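Local coordinates for protein Ika8 (Synthetic construct, PDB 6G6P) that is a synthetic eight-bladed beta-propeller of WD repeats with no natural function known, at residues E7-E12 / V317-I322; T19-S24 / A300-D305; N26-G31 / W40-G45. All coordinates share one frame; numbering follows the deposited sequence.

Contact 1 of 3, residues E7-E12 / V317-I322; sequences ELVSLE and VKVWYI
Where E7 meets W320, the first strand of the chain joins the last blade of the propeller, the ring closure (molecular velcro) familiar from WD-repeat proteins: strand 7-11 forms the outer edge of a four-stranded antiparallel sheet whose other strands come from the C-terminal end. The CB of E7 passes V319 O, and CG then settles over one face of the indole, 3.9 Å from the centroid of the six-membered ring of W320, a CH-pi contact displaced toward the rim. CD continues past CZ3, and OE1 reaches CZ3 and CH2 with the carboxylate plane turned 57° from the ring. The two side chains run side by side in the same direction, while the indole NE1 is engaged by S310 within the blade. The direct backbone bond runs from L8 N to V319 O, 2.9 Å. The chain turns a corner at this same L8, whose CD1 packs 3.4 Å from Y321 CB. Further along, L11 CD1 touches both V319 CG1 and V317 CG1. There the strands stand apart and a water takes over: it accepts from L11 N at 2.8 Å and donates to V317 O (2.9 Å) and, at 3.1 Å, to V9 O.

Contact 2 of 3, residues T19-S24 / A300-D305; sequences TALAFS and ALQFKD
With CG anti to the backbone N in both L21 (chi1 -166°) and F23, and with the chain of Q302 folded back at chi2 (-68°), the side chains of two neighbouring propeller blades fill the gap between their innermost strands. Strands 19-24 and 300-304 run nearly parallel, with axes 6.8 Å from each other at closest approach; they belong to separate sheets, so what joins them is side chains rather than paired backbones. At one end L21 CB rests against A300 CB at 3.7 Å, and L21 CD2 reaches Q302 CG at 3.9 Å. The chains of L21 and Q302 pass one another head to tail, and the bend brings NE2 of Q302 to within 3.2 Å of L21 O, a weak and bent hydrogen bond (125° at the hydrogen). F23 CB meets Q302 CB at 3.6 Å, and its ring extends alongside K304, where CD2 and CE2 pass CB of the lysine. The lysine turns back toward F23 O, but its NZ is modelled too close to that oxygen for the details to be trusted. L21 and F23 also touch V28 of their own blade and V309 of the other. The chemistry is therefore mixed: apolar carbons meet at L21, A300 and the CB atoms of F23 and Q302, and the weak Q302 bond probably adds a modest polar tie between blades that share no sheet.

Contact 3 of 3, residues N26-G31 / W40-G45; sequences NIVVSG and WDILTG
Strands 27-32 and 37-41 form the central beta hairpin of the first propeller blade, and its W40 and S30 belong to the hydrogen-bonded His-Ser-Trp arrangement characteristic of WD repeats. W40 NE1 donates to S30 OG at 3.1 Å, almost straight at 175°, and the hydroxyl oxygen lies in the indole plane, at the ring's edge. The serine torsion (chi1 59°) tucks OG between its own backbone N and carbonyl carbon, where it is also hydrogen-bonded to H14 NE2; two partners thus hold the hydroxyl, which is consistent with a settled turn of the indole. Backbone pairing holds the strands in place: V28 and W40 form a hydrogen-bonded antiparallel pair, with W40 N 3.0 Å from V28 O and V28 N 3.1 Å from W40 O. On the same face V28 splits its branches, CG1 meeting W40 CD1 and CG2 packing 3.6 Å from I42 CD1. Past the last strand residue the chain leaves the sheet in a turn, and L43 lays its methyls beside the amide of N26. I42 N donates to N26 O at 2.7 Å, with an N-H...O angle of 177°.

Contacts 1 and 2 join the first strands of the chain to the last blade, whereas contact 3 is internal to the first blade. Measured from contact centre to chain centre, contact 2 lies deepest, at about 9 Å, and joins two sheets through side chains; contacts 1 and 3 lie farther out, at about 20 and 18 Å, and each joins strands of a single sheet. Contact 3 has regular backbone pairing, whereas contact 1 keeps one direct bond and fills in with water. The three touch: V319 CG1 of contact 1 packs on I42 CD1 of contact 3, V317 CG1 approaches L21 CD1 of contact 2, and V28 CG2 of contact 3 meets F23 CD1 of contact 2.

Contact 1 of 3, residues E7-E12 / V317-I322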
loop_
_atom_site.group_PDB
_atom_site.type_symbol
_atom_site.label_atom_id
_atom_site.label_comp_id
_atom_site.label_asym_id
_atom_site.label_seq_id
_atom_site.Cartn_x
_atom_site.Cartn_y
_atom_site.Cartn_z
ATOM N N GLU A 7 4.085 -23.677 -0.553
ATOM C CA GLU A 7 4.654 -22.722 0.384
ATOM C C GLU A 7 6.169 -22.834 0.367
ATOM O O GLU A 7 6.715 -23.942 0.404
ATOM C CB GLU A 7 4.125 -22.966 1.797
ATOM C CG GLU A 7 2.696 -22.507 2.000
ATOM C CD GLU A 7 2.221 -22.673 3.428
ATOM O OE1 GLU A 7 1.108 -23.203 3.622
ATOM O OE2 GLU A 7 2.955 -22.269 4.352
ATOM N N LEU A 8 6.846 -21.689 0.303
ATOM C CA LEU A 8 8.296 -21.711 0.393
ATOM C C LEU A 8 8.743 -22.037 1.808
ATOM O O LEU A 8 9.683 -22.813 2.007
ATOM C CB LEU A 8 8.879 -20.372 -0.041
ATOM C CG LEU A 8 9.633 -20.179 -1.350
ATOM C CD1 LEU A 8 8.674 -20.365 -2.478
ATOM C CD2 LEU A 8 10.269 -18.800 -1.417
ATOM N N VAL A 9 8.112 -21.411 2.801
ATOM C CA VAL A 9 8.680 -21.450 4.139
ATOM C C VAL A 9 7.516 -21.470 5.134
ATOM O O VAL A 9 6.396 -21.055 4.828
ATOM C CB VAL A 9 9.606 -20.227 4.353
ATOM C CG1 VAL A 9 10.290 -20.394 5.635
ATOM C CG2 VAL A 9 10.475 -19.858 3.155
ATOM N N SER A 10 7.761 -22.023 6.321
ATOM C CA SER A 10 6.941 -21.656 7.472
ATOM C C SER A 10 7.557 -20.458 8.194
ATOM O O SER A 10 8.777 -20.374 8.373
ATOM C CB SER A 10 6.768 -22.823 8.456
ATOM O OG SER A 10 5.889 -22.469 9.508
ATOM N N LEU A 11 6.705 -19.521 8.604
ATOM C CA LEU A 11 7.139 -18.384 9.403
ATOM C C LEU A 11 6.291 -18.313 10.660
ATOM O O LEU A 11 5.071 -18.490 10.603
ATOM C CB LEU A 11 7.044 -17.065 8.627
ATOM C CG LEU A 11 7.975 -16.896 7.426
ATOM C CD1 LEU A 11 7.749 -15.551 6.752
ATOM C CD2 LEU A 11 9.426 -17.049 7.849
ATOM N N GLU A 12 6.948 -18.051 11.794
ATOM C CA GLU A 12 6.251 -18.028 13.076
ATOM C C GLU A 12 5.175 -16.950 13.123
ATOM O O GLU A 12 4.154 -17.122 13.797
ATOM C CB GLU A 12 7.254 -17.825 14.214
ATOM C CG GLU A 12 6.662 -17.987 15.608
ATOM C CD GLU A 12 6.727 -19.416 16.109
ATOM O OE1 GLU A 12 5.657 -20.034 16.290
ATOM O OE2 GLU A 12 7.850 -19.920 16.325
ATOM N N VAL A 317 2.067 -15.221 8.933
ATOM C CA VAL A 317 2.725 -14.753 7.719
ATOM C C VAL A 317 3.132 -15.978 6.918
ATOM O O VAL A 317 3.813 -16.873 7.435
ATOM C CB VAL A 317 3.949 -13.866 8.025
ATOM C CG1 VAL A 317 4.509 -13.257 6.745
ATOM C CG2 VAL A 317 3.597 -12.775 9.045
ATOM N N LYS A 318 2.698 -16.018 5.662
ATOM C CA LYS A 318 2.959 -17.131 4.767
ATOM C C LYS A 318 3.592 -16.608 3.489
ATOM O O LYS A 318 3.371 -15.453 3.097
ATOM C CB LYS A 318 1.665 -17.895 4.441
ATOM C CG LYS A 318 1.012 -18.538 5.663
ATOM C CD LYS A 318 -0.251 -19.289 5.290
ATOM C CE LYS A 318 -0.574 -20.344 6.332
ATOM N NZ LYS A 318 0.072 -20.047 7.638
ATOM N N VAL A 319 4.414 -17.456 2.860
ATOM C CA VAL A 319 5.075 -17.082 1.618
ATOM C C VAL A 319 4.946 -18.253 0.639
ATOM O O VAL A 319 5.138 -19.423 1.005
ATOM C CB VAL A 319 6.562 -16.717 1.828
ATOM C CG1 VAL A 319 6.779 -15.852 3.051
ATOM C CG2 VAL A 319 7.465 -17.919 1.773
ATOM N N TRP A 320 4.632 -17.943 -0.607
ATOM C CA TRP A 320 4.267 -18.958 -1.585
ATOM C C TRP A 320 5.112 -18.861 -2.855
ATOM O O TRP A 320 5.762 -17.848 -3.135
ATOM C CB TRP A 320 2.783 -18.847 -1.976
ATOM C CG TRP A 320 1.867 -18.533 -0.836
ATOM C CD1 TRP A 320 1.688 -17.320 -0.238
ATOM C CD2 TRP A 320 0.963 -19.435 -0.187
ATOM N NE1 TRP A 320 0.747 -17.412 0.754
ATOM C CE2 TRP A 320 0.283 -18.700 0.805
ATOM C CE3 TRP A 320 0.668 -20.792 -0.343
ATOM C CZ2 TRP A 320 -0.672 -19.278 1.638
ATOM C CZ3 TRP A 320 -0.280 -21.364 0.483
ATOM C CH2 TRP A 320 -0.939 -20.608 1.461
ATOM N N TYR A 321 5.079 -19.938 -3.642
ATOM C CA TYR A 321 5.654 -19.961 -4.982
ATOM C C TYR A 321 4.559 -20.127 -6.030
ATOM O O TYR A 321 3.503 -20.704 -5.763
ATOM C CB TYR A 321 6.679 -21.091 -5.145
ATOM C CG TYR A 321 7.459 -21.032 -6.447
ATOM C CD1 TYR A 321 8.524 -20.151 -6.608
ATOM C CD2 TYR A 321 7.126 -21.856 -7.519
ATOM C CE1 TYR A 321 9.231 -20.095 -7.791
ATOM C CE2 TYR A 321 7.829 -21.804 -8.707
ATOM C CZ TYR A 321 8.880 -20.923 -8.835
ATOM O OH TYR A 321 9.584 -20.868 -10.015
ATOM N N ILE A 322 4.825 -19.622 -7.231
ATOM C CA ILE A 322 3.888 -19.768 -8.341
ATOM C C ILE A 322 4.426 -20.763 -9.362
ATOM O O ILE A 322 4.025 -21.927 -9.382
ATOM C CB ILE A 322 3.592 -18.412 -9.008
ATOM C CG1 ILE A 322 2.733 -17.547 -8.085
ATOM C CG2 ILE A 322 2.920 -18.614 -10.360
ATOM C CD1 ILE A 322 2.065 -16.395 -8.782
HETATM O O HOH W 1 4.556 -19.556 6.801
#

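Contact 2 of 3, residues T19-S24 / A300-D305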
loop_
_atom_site.group_PDB
_atom_site.type_symbol
_atom_site.label_atom_id
_atom_site.label_comp_id
_atom_site.label_asym_id
_atom_site.label_seq_id
_atom_site.Cartn_x
_atom_site.Cartn_y
_atom_site.Cartn_z
ATOM N N THR A 19 -0.603 -5.835 10.380
ATOM C CA THR A 19 -1.111 -4.567 9.878
ATOM C C THR A 19 -0.279 -3.974 8.750
ATOM O O THR A 19 -0.788 -3.120 8.019
ATOM C CB THR A 19 -1.202 -3.543 11.018
ATOM O OG1 THR A 19 0.009 -3.572 11.785
ATOM C CG2 THR A 19 -2.381 -3.854 11.927
ATOM N N ALA A 20 0.973 -4.397 8.590
ATOM C CA ALA A 20 1.810 -3.916 7.502
ATOM C C ALA A 20 2.774 -5.018 7.091
ATOM O O ALA A 20 3.119 -5.893 7.892
ATOM C CB ALA A 20 2.580 -2.650 7.895
ATOM N N LEU A 21 3.214 -4.962 5.836
ATOM C CA LEU A 21 4.066 -5.999 5.277
ATOM C C LEU A 21 4.949 -5.396 4.195
ATOM O O LEU A 21 4.478 -4.613 3.364
ATOM C CB LEU A 21 3.224 -7.147 4.707
ATOM C CG LEU A 21 3.901 -8.473 4.369
ATOM C CD1 LEU A 21 4.206 -9.252 5.636
ATOM C CD2 LEU A 21 3.003 -9.285 3.452
ATOM N N ALA A 22 6.228 -5.764 4.211
ATOM C CA ALA A 22 7.187 -5.307 3.216
ATOM C C ALA A 22 8.053 -6.478 2.778
ATOM O O ALA A 22 8.404 -7.338 3.589
ATOM C CB ALA A 22 8.066 -4.176 3.759
ATOM N N PHE A 23 8.402 -6.496 1.494
ATOM C CA PHE A 23 9.118 -7.612 0.888
ATOM C C PHE A 23 10.197 -7.056 -0.028
ATOM O O PHE A 23 9.903 -6.246 -0.912
ATOM C CB PHE A 23 8.150 -8.513 0.112
ATOM C CG PHE A 23 8.773 -9.766 -0.442
ATOM C CD1 PHE A 23 9.920 -10.306 0.117
ATOM C CD2 PHE A 23 8.189 -10.416 -1.518
ATOM C CE1 PHE A 23 10.480 -11.464 -0.396
ATOM C CE2 PHE A 23 8.742 -11.573 -2.033
ATOM C CZ PHE A 23 9.888 -12.099 -1.471
ATOM N N SER A 24 11.439 -7.482 0.190
ATOM C CA SER A 24 12.550 -7.068 -0.655
ATOM C C SER A 24 13.656 -8.106 -0.551
ATOM O O SER A 24 13.942 -8.605 0.542
ATOM C CB SER A 24 13.083 -5.686 -0.258
ATOM O OG SER A 24 13.766 -5.077 -1.340
ATOM N N ALA A 300 -2.656 -8.238 4.139
ATOM C CA ALA A 300 -1.540 -7.674 3.393
ATOM C C ALA A 300 -1.022 -8.703 2.402
ATOM O O ALA A 300 -0.991 -9.901 2.697
ATOM C CB ALA A 300 -0.413 -7.224 4.329
ATOM N N LEU A 301 -0.609 -8.221 1.232
ATOM C CA LEU A 301 -0.065 -9.064 0.178
ATOM C C LEU A 301 1.134 -8.368 -0.445
ATOM O O LEU A 301 1.070 -7.175 -0.753
ATOM C CB LEU A 301 -1.115 -9.358 -0.900
ATOM C CG LEU A 301 -2.082 -10.514 -0.648
ATOM C CD1 LEU A 301 -3.104 -10.607 -1.775
ATOM C CD2 LEU A 301 -1.324 -11.825 -0.493
ATOM N N GLN A 302 2.222 -9.112 -0.620
ATOM C CA GLN A 302 3.398 -8.639 -1.334
ATOM C C GLN A 302 3.754 -9.674 -2.389
ATOM O O GLN A 302 3.794 -10.873 -2.096
ATOM C CB GLN A 302 4.580 -8.409 -0.387
ATOM C CG GLN A 302 4.436 -7.184 0.503
ATOM C CD GLN A 302 4.491 -5.878 -0.275
ATOM O OE1 GLN A 302 5.076 -5.805 -1.358
ATOM N NE2 GLN A 302 3.877 -4.839 0.276
ATOM N N PHE A 303 4.012 -9.213 -3.609
ATOM C CA PHE A 303 4.201 -10.109 -4.745
ATOM C C PHE A 303 5.408 -9.649 -5.550
ATOM O O PHE A 303 5.342 -8.627 -6.241
ATOM C CB PHE A 303 2.946 -10.149 -5.610
ATOM C CG PHE A 303 2.999 -11.162 -6.709
ATOM C CD1 PHE A 303 3.859 -12.247 -6.640
ATOM C CD2 PHE A 303 2.188 -11.028 -7.815
ATOM C CE1 PHE A 303 3.908 -13.176 -7.659
ATOM C CE2 PHE A 303 2.236 -11.947 -8.833
ATOM C CZ PHE A 303 3.095 -13.025 -8.756
ATOM N N LYS A 304 6.501 -10.407 -5.467
ATOM C CA LYS A 304 7.720 -10.130 -6.217
ATOM C C LYS A 304 8.383 -11.443 -6.614
ATOM O O LYS A 304 8.501 -12.356 -5.793
ATOM C CB LYS A 304 8.703 -9.280 -5.401
ATOM C CG LYS A 304 8.123 -7.969 -4.922
ATOM C CD LYS A 304 9.158 -6.877 -4.829
ATOM C CE LYS A 304 8.772 -5.901 -3.740
ATOM N NZ LYS A 304 8.268 -6.610 -2.530
ATOM N N ASP A 305 8.796 -11.528 -7.879
ATOM C CA ASP A 305 9.613 -12.628 -8.396
ATOM C C ASP A 305 9.000 -13.991 -8.071
ATOM O O ASP A 305 9.619 -14.853 -7.442
ATOM C CB ASP A 305 11.046 -12.532 -7.865
ATOM C CG ASP A 305 11.715 -11.221 -8.228
ATOM O OD1 ASP A 305 11.762 -10.890 -9.430
ATOM O OD2 ASP A 305 12.190 -10.520 -7.309
#

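Contact 3 of 3, residues N26-G31 / W40-G45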
loop_
_atom_site.group_PDB
_atom_site.type_symbol
_atom_site.label_atom_id
_atom_site.label_comp_id
_atom_site.label_asym_id
_atom_site.label_seq_id
_atom_site.Cartn_x
_atom_site.Cartn_y
_atom_site.Cartn_z
ATOM N N ASN A 26 15.431 -11.291 -0.195
ATOM C CA ASN A 26 14.921 -12.469 0.491
ATOM C C ASN A 26 14.511 -12.113 1.915
ATOM O O ASN A 26 14.543 -12.955 2.814
ATOM C CB ASN A 26 15.965 -13.583 0.479
ATOM C CG ASN A 26 16.805 -13.574 -0.786
ATOM O OD1 ASN A 26 16.284 -13.710 -1.893
ATOM N ND2 ASN A 26 18.112 -13.392 -0.629
ATOM N N ILE A 27 14.132 -10.854 2.123
ATOM C CA ILE A 27 13.806 -10.312 3.435
ATOM C C ILE A 27 12.345 -9.889 3.430
ATOM O O ILE A 27 11.874 -9.267 2.469
ATOM C CB ILE A 27 14.714 -9.123 3.797
ATOM C CG1 ILE A 27 16.190 -9.525 3.714
ATOM C CG2 ILE A 27 14.367 -8.576 5.175
ATOM C CD1 ILE A 27 16.703 -10.247 4.946
ATOM N N VAL A 28 11.629 -10.232 4.496
ATOM C CA VAL A 28 10.257 -9.792 4.707
ATOM C C VAL A 28 10.202 -9.077 6.047
ATOM O O VAL A 28 10.708 -9.591 7.052
ATOM C CB VAL A 28 9.262 -10.967 4.672
ATOM C CG1 VAL A 28 7.967 -10.595 5.390
ATOM C CG2 VAL A 28 8.973 -11.372 3.240
ATOM N N VAL A 29 9.610 -7.887 6.055
ATOM C CA VAL A 29 9.354 -7.136 7.277
ATOM C C VAL A 29 7.848 -7.104 7.489
ATOM O O VAL A 29 7.091 -6.779 6.566
ATOM C CB VAL A 29 9.940 -5.715 7.201
ATOM C CG1 VAL A 29 9.706 -4.976 8.507
ATOM C CG2 VAL A 29 11.426 -5.776 6.872
ATOM N N SER A 30 7.415 -7.458 8.696
ATOM C CA SER A 30 6.001 -7.527 9.029
ATOM C C SER A 30 5.741 -6.757 10.314
ATOM O O SER A 30 6.497 -6.877 11.283
ATOM C CB SER A 30 5.536 -8.983 9.182
ATOM O OG SER A 30 6.273 -9.660 10.188
ATOM N N GLY A 31 4.671 -5.967 10.315
ATOM C CA GLY A 31 4.255 -5.207 11.480
ATOM C C GLY A 31 2.922 -5.715 11.991
ATOM O O GLY A 31 2.088 -6.191 11.218
ATOM N N TRP A 40 12.370 -11.454 8.640
ATOM C CA TRP A 40 12.562 -12.861 8.321
ATOM C C TRP A 40 13.416 -13.014 7.071
ATOM O O TRP A 40 13.361 -12.190 6.153
ATOM C CB TRP A 40 11.224 -13.588 8.098
ATOM C CG TRP A 40 10.104 -13.122 8.971
ATOM C CD1 TRP A 40 9.296 -12.043 8.760
ATOM C CD2 TRP A 40 9.645 -13.736 10.183
ATOM N NE1 TRP A 40 8.372 -11.937 9.772
ATOM C CE2 TRP A 40 8.565 -12.964 10.658
ATOM C CE3 TRP A 40 10.049 -14.856 10.917
ATOM C CZ2 TRP A 40 7.882 -13.279 11.831
ATOM C CZ3 TRP A 40 9.369 -15.166 12.081
ATOM C CH2 TRP A 40 8.297 -14.380 12.527
ATOM N N ASP A 41 14.203 -14.085 7.048
ATOM C CA ASP A 41 14.959 -14.492 5.871
ATOM C C ASP A 41 14.173 -15.587 5.163
ATOM O O ASP A 41 13.946 -16.658 5.733
ATOM C CB ASP A 41 16.353 -14.984 6.264
ATOM C CG ASP A 41 17.234 -15.290 5.062
ATOM O OD1 ASP A 41 16.844 -14.959 3.921
ATOM O OD2 ASP A 41 18.326 -15.861 5.264
ATOM N N ILE A 42 13.755 -15.314 3.926
ATOM C CA ILE A 42 12.902 -16.253 3.206
ATOM C C ILE A 42 13.646 -17.551 2.897
ATOM O O ILE A 42 13.045 -18.628 2.880
ATOM C CB ILE A 42 12.351 -15.582 1.932
ATOM C CG1 ILE A 42 11.479 -14.380 2.303
ATOM C CG2 ILE A 42 11.545 -16.563 1.106
ATOM C CD1 ILE A 42 10.112 -14.761 2.828
ATOM N N LEU A 43 14.956 -17.485 2.671
ATOM C CA LEU A 43 15.684 -18.687 2.275
ATOM C C LEU A 43 15.762 -19.703 3.412
ATOM O O LEU A 43 15.651 -20.914 3.179
ATOM C CB LEU A 43 17.080 -18.308 1.792
ATOM C CG LEU A 43 17.125 -17.275 0.665
ATOM C CD1 LEU A 43 18.530 -17.156 0.098
ATOM C CD2 LEU A 43 16.128 -17.626 -0.431
ATOM N N THR A 44 15.965 -19.235 4.643
ATOM C CA THR A 44 16.046 -20.110 5.805
ATOM C C THR A 44 14.789 -20.084 6.661
ATOM O O THR A 44 14.623 -20.963 7.515
ATOM C CB THR A 44 17.246 -19.727 6.681
ATOM O OG1 THR A 44 16.919 -18.564 7.451
ATOM C CG2 THR A 44 18.462 -19.434 5.819
ATOM N N GLY A 45 13.911 -19.104 6.458
ATOM C CA GLY A 45 12.724 -18.980 7.277
ATOM C C GLY A 45 12.995 -18.635 8.714
ATOM O O GLY A 45 12.154 -18.892 9.577
#